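Local coordinates for protein cathepsin L Propeptide (Toxoplasma gondii, PDB 3F75) that is the propeptide of a cathepsin L-like protease, with an I29 inhibitor-type fold, and probably inhibits its parent enzyme, at residues F28-Y36 with K69-S77. Sequence-based numbering, arbitrary orientation.
Sequences FQAMYAKSY and KMNHFGDLS. With EDO (1,2-ethanediol), chain F.
A mixed aromatic and charged contact joins the last turn of helix 18-32, and the chain just after it, to the turn-rich loop between strand 66-68 and helix 78-84. The Y36 hydroxyl OH donates to D75 OD2 over 2.6 Å, on the anti side of the carboxylate and 32° out of its plane. K34 NZ forms a long salt bridge of 3.6 Å to D75 OD1. The same NZ gives a hydrogen bond of 3.0 Å to H72 O, in the carbonyl plane. The K34 chain bends at chi2 (-89°) and then runs extended, which brings the amine to face both H72 O and D75 OD1. A 1,2-ethanediol, probably from the crystallisation liquor, accepts from K34 NZ and donates to D75 OD2.

F28 CE2 lies 3.8 Å from D75 CB. D75 OD1 sits at the ring edge, near its plane, with ring and carboxylate planes 65° apart. N71 O meets the ring edge at CE1. M70 SD makes an oblique Met-aromatic contact, 5.0 Å from the F28 ring centroid. Helix 39-60 backs this layer, with F49 touching both F28 and M70. Y32 lies flat against the loop. Its ring takes H72 CA over one face in a CH-pi contact, 3.9 Å from the centroid, while M31 CG covers the opposite face.

The loop is shaped by two type I turns, N71 to G74 and F73 to L76. N71 OD1 accepts from F73 N at 2.8 Å, closing an Asx turn. One side of the loop is an interface: N71 ND2 hydrogen-bonds to the backbone of the other protein chain, and F73 meets an aromatic side chain of that chain edge-to-face. N71, F73 and D75 fit the N-x-F-x-D part of the GNFD motif of cathepsin L-like propeptides, with D75 held by Y36 and K34 against the end of helix 18-32.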
loop_
_atom_site.group_PDB
_atom_site.type_symbol
_atom_site.label_atom_id
_atom_site.label_comp_id
_atom_site.label_asym_id
_atom_site.label_seq_id
_atom_site.Cartn_x
_atom_site.Cartn_y
_atom_site.Cartn_z
ATOM N N PHE B 28 14.378 -3.194 -19.693
ATOM C CA PHE B 28 13.113 -2.979 -18.994
ATOM C C PHE B 28 12.048 -3.925 -19.568
ATOM O O PHE B 28 11.331 -4.580 -18.816
ATOM C CB PHE B 28 12.677 -1.503 -19.139
ATOM C CG PHE B 28 11.281 -1.211 -18.649
ATOM C CD1 PHE B 28 11.023 -1.038 -17.302
ATOM C CD2 PHE B 28 10.232 -1.074 -19.544
ATOM C CE1 PHE B 28 9.745 -0.738 -16.843
ATOM C CE2 PHE B 28 8.940 -0.793 -19.098
ATOM C CZ PHE B 28 8.693 -0.624 -17.741
ATOM N N GLN B 29 11.944 -3.985 -20.890
ATOM C CA GLN B 29 10.970 -4.859 -21.548
ATOM C C GLN B 29 11.217 -6.323 -21.185
ATOM O O GLN B 29 10.276 -7.051 -20.881
ATOM C CB GLN B 29 11.013 -4.694 -23.071
ATOM C CG GLN B 29 10.373 -3.417 -23.576
ATOM C CD GLN B 29 10.037 -3.482 -25.057
ATOM O OE1 GLN B 29 10.775 -2.954 -25.876
ATOM N NE2 GLN B 29 8.925 -4.124 -25.401
ATOM N N ALA B 30 12.485 -6.736 -21.196
ATOM C CA ALA B 30 12.853 -8.105 -20.869
ATOM C C ALA B 30 12.581 -8.412 -19.414
ATOM O O ALA B 30 11.991 -9.436 -19.087
ATOM C CB ALA B 30 14.349 -8.365 -21.186
ATOM N N MET B 31 13.030 -7.519 -18.538
ATOM C CA MET B 31 12.910 -7.746 -17.119
ATOM C C MET B 31 11.440 -7.844 -16.703
ATOM O O MET B 31 11.087 -8.696 -15.894
ATOM C CB MET B 31 13.603 -6.622 -16.348
ATOM C CG MET B 31 13.615 -6.841 -14.849
ATOM S SD MET B 31 14.609 -5.578 -14.064
ATOM C CE MET B 31 16.244 -6.001 -14.684
ATOM N N TYR B 32 10.575 -6.983 -17.233
ATOM C CA TYR B 32 9.170 -7.019 -16.799
ATOM C C TYR B 32 8.217 -7.642 -17.809
ATOM O O TYR B 32 7.005 -7.609 -17.612
ATOM C CB TYR B 32 8.695 -5.623 -16.392
ATOM C CG TYR B 32 9.518 -5.045 -15.278
ATOM C CD1 TYR B 32 9.442 -5.561 -13.989
ATOM C CD2 TYR B 32 10.393 -3.993 -15.509
ATOM C CE1 TYR B 32 10.214 -5.018 -12.952
ATOM C CE2 TYR B 32 11.170 -3.475 -14.496
ATOM C CZ TYR B 32 11.069 -3.982 -13.215
ATOM O OH TYR B 32 11.863 -3.443 -12.213
ATOM N N ALA B 33 8.749 -8.232 -18.870
ATOM C CA ALA B 33 7.929 -8.868 -19.890
ATOM C C ALA B 33 6.901 -7.886 -20.422
ATOM O O ALA B 33 5.734 -8.218 -20.562
ATOM C CB ALA B 33 7.241 -10.133 -19.337
ATOM N N LYS B 34 7.341 -6.664 -20.676
ATOM C CA LYS B 34 6.484 -5.643 -21.240
ATOM C C LYS B 34 6.538 -5.726 -22.758
ATOM O O LYS B 34 7.617 -5.654 -23.355
ATOM C CB LYS B 34 6.931 -4.248 -20.814
ATOM C CG LYS B 34 6.992 -4.037 -19.313
ATOM C CD LYS B 34 5.697 -3.555 -18.778
ATOM C CE LYS B 34 5.790 -3.202 -17.300
ATOM N NZ LYS B 34 4.459 -2.717 -16.844
ATOM N N SER B 35 5.362 -5.869 -23.357
ATOM C CA SER B 35 5.193 -5.850 -24.804
ATOM C C SER B 35 4.079 -4.884 -25.165
ATOM O O SER B 35 3.260 -4.520 -24.317
ATOM C CB SER B 35 4.860 -7.258 -25.323
ATOM O OG SER B 35 3.638 -7.734 -24.774
ATOM N N TYR B 36 4.048 -4.468 -26.426
ATOM C CA TYR B 36 3.115 -3.458 -26.856
ATOM C C TYR B 36 2.461 -3.829 -28.174
ATOM O O TYR B 36 3.147 -4.151 -29.153
ATOM C CB TYR B 36 3.819 -2.103 -26.957
ATOM C CG TYR B 36 4.538 -1.757 -25.667
ATOM C CD1 TYR B 36 3.836 -1.306 -24.559
ATOM C CD2 TYR B 36 5.914 -1.919 -25.550
ATOM C CE1 TYR B 36 4.491 -1.011 -23.363
ATOM C CE2 TYR B 36 6.585 -1.638 -24.354
ATOM C CZ TYR B 36 5.877 -1.181 -23.271
ATOM O OH TYR B 36 6.544 -0.891 -22.097
ATOM N N LYS B 69 14.108 4.029 -7.578
ATOM C CA LYS B 69 14.596 2.987 -8.468
ATOM C C LYS B 69 13.548 2.654 -9.492
ATOM O O LYS B 69 12.357 2.609 -9.180
ATOM C CB LYS B 69 14.949 1.735 -7.658
ATOM C CG LYS B 69 15.656 0.642 -8.435
ATOM C CD LYS B 69 15.843 -0.581 -7.532
ATOM C CE LYS B 69 16.411 -1.754 -8.299
ATOM N NZ LYS B 69 17.733 -1.407 -8.837
ATOM N N MET B 70 13.991 2.410 -10.721
ATOM C CA MET B 70 13.097 1.898 -11.755
ATOM C C MET B 70 12.368 0.620 -11.282
ATOM O O MET B 70 12.901 -0.184 -10.520
ATOM C CB MET B 70 13.904 1.629 -13.044
ATOM C CG MET B 70 13.078 1.090 -14.214
ATOM S SD MET B 70 11.818 2.229 -14.806
ATOM C CE MET B 70 12.794 3.634 -15.334
ATOM N N ASN B 71 11.129 0.441 -11.724
ATOM C CA ASN B 71 10.338 -0.692 -11.298
ATOM C C ASN B 71 9.247 -0.978 -12.328
ATOM O O ASN B 71 9.279 -0.397 -13.415
ATOM C CB ASN B 71 9.759 -0.435 -9.902
ATOM C CG ASN B 71 8.836 0.765 -9.856
ATOM O OD1 ASN B 71 8.096 1.034 -10.796
ATOM N ND2 ASN B 71 8.865 1.483 -8.743
ATOM N N HIS B 72 8.285 -1.840 -12.013
ATOM C CA HIS B 72 7.301 -2.247 -13.051
ATOM C C HIS B 72 6.309 -1.149 -13.450
ATOM O O HIS B 72 5.552 -1.331 -14.405
ATOM C CB HIS B 72 6.588 -3.588 -12.744
ATOM C CG HIS B 72 5.671 -3.571 -11.555
ATOM N ND1 HIS B 72 5.374 -4.712 -10.846
ATOM C CD2 HIS B 72 4.989 -2.572 -10.950
ATOM C CE1 HIS B 72 4.545 -4.420 -9.860
ATOM N NE2 HIS B 72 4.302 -3.125 -9.895
ATOM N N PHE B 73 6.350 -0.000 -12.772
ATOM C CA PHE B 73 5.565 1.178 -13.170
ATOM C C PHE B 73 6.349 2.116 -14.085
ATOM O O PHE B 73 5.880 3.225 -14.387
ATOM C CB PHE B 73 5.152 1.989 -11.945
ATOM C CG PHE B 73 4.448 1.193 -10.895
ATOM C CD1 PHE B 73 3.273 0.515 -11.196
ATOM C CD2 PHE B 73 4.909 1.179 -9.593
ATOM C CE1 PHE B 73 2.597 -0.202 -10.237
ATOM C CE2 PHE B 73 4.215 0.458 -8.602
ATOM C CZ PHE B 73 3.071 -0.232 -8.930
ATOM N N GLY B 74 7.521 1.671 -14.543
ATOM C CA GLY B 74 8.455 2.524 -15.310
ATOM C C GLY B 74 7.943 3.153 -16.599
ATOM O O GLY B 74 8.441 4.187 -17.034
ATOM N N ASP B 75 6.958 2.529 -17.224
ATOM C CA ASP B 75 6.396 3.038 -18.482
ATOM C C ASP B 75 5.028 3.703 -18.315
ATOM O O ASP B 75 4.312 3.889 -19.302
ATOM C CB ASP B 75 6.366 1.925 -19.558
ATOM C CG ASP B 75 5.454 0.747 -19.195
ATOM O OD1 ASP B 75 5.113 0.575 -18.011
ATOM O OD2 ASP B 75 5.085 -0.024 -20.116
ATOM N N LEU B 76 4.703 4.134 -17.085
ATOM C CA LEU B 76 3.449 4.830 -16.794
ATOM C C LEU B 76 3.718 6.275 -16.376
ATOM O O LEU B 76 4.690 6.565 -15.648
ATOM C CB LEU B 76 2.698 4.152 -15.649
ATOM C CG LEU B 76 2.478 2.652 -15.760
ATOM C CD1 LEU B 76 1.878 2.104 -14.488
ATOM C CD2 LEU B 76 1.591 2.312 -16.976
ATOM N N SER B 77 2.847 7.167 -16.827
ATOM C CA SER B 77 2.845 8.554 -16.384
ATOM C C SER B 77 2.105 8.626 -15.066
ATOM O O SER B 77 1.414 7.669 -14.680
ATOM C CB SER B 77 2.114 9.412 -17.402
ATOM O OG SER B 77 0.732 9.059 -17.443
HETATM C C1 EDO F . 1.090 -2.486 -19.006
HETATM O O1 EDO F . 1.969 -3.375 -18.287
HETATM C C2 EDO F . 1.830 -1.224 -19.447
HETATM O O2 EDO F . 3.112 -1.595 -19.961
#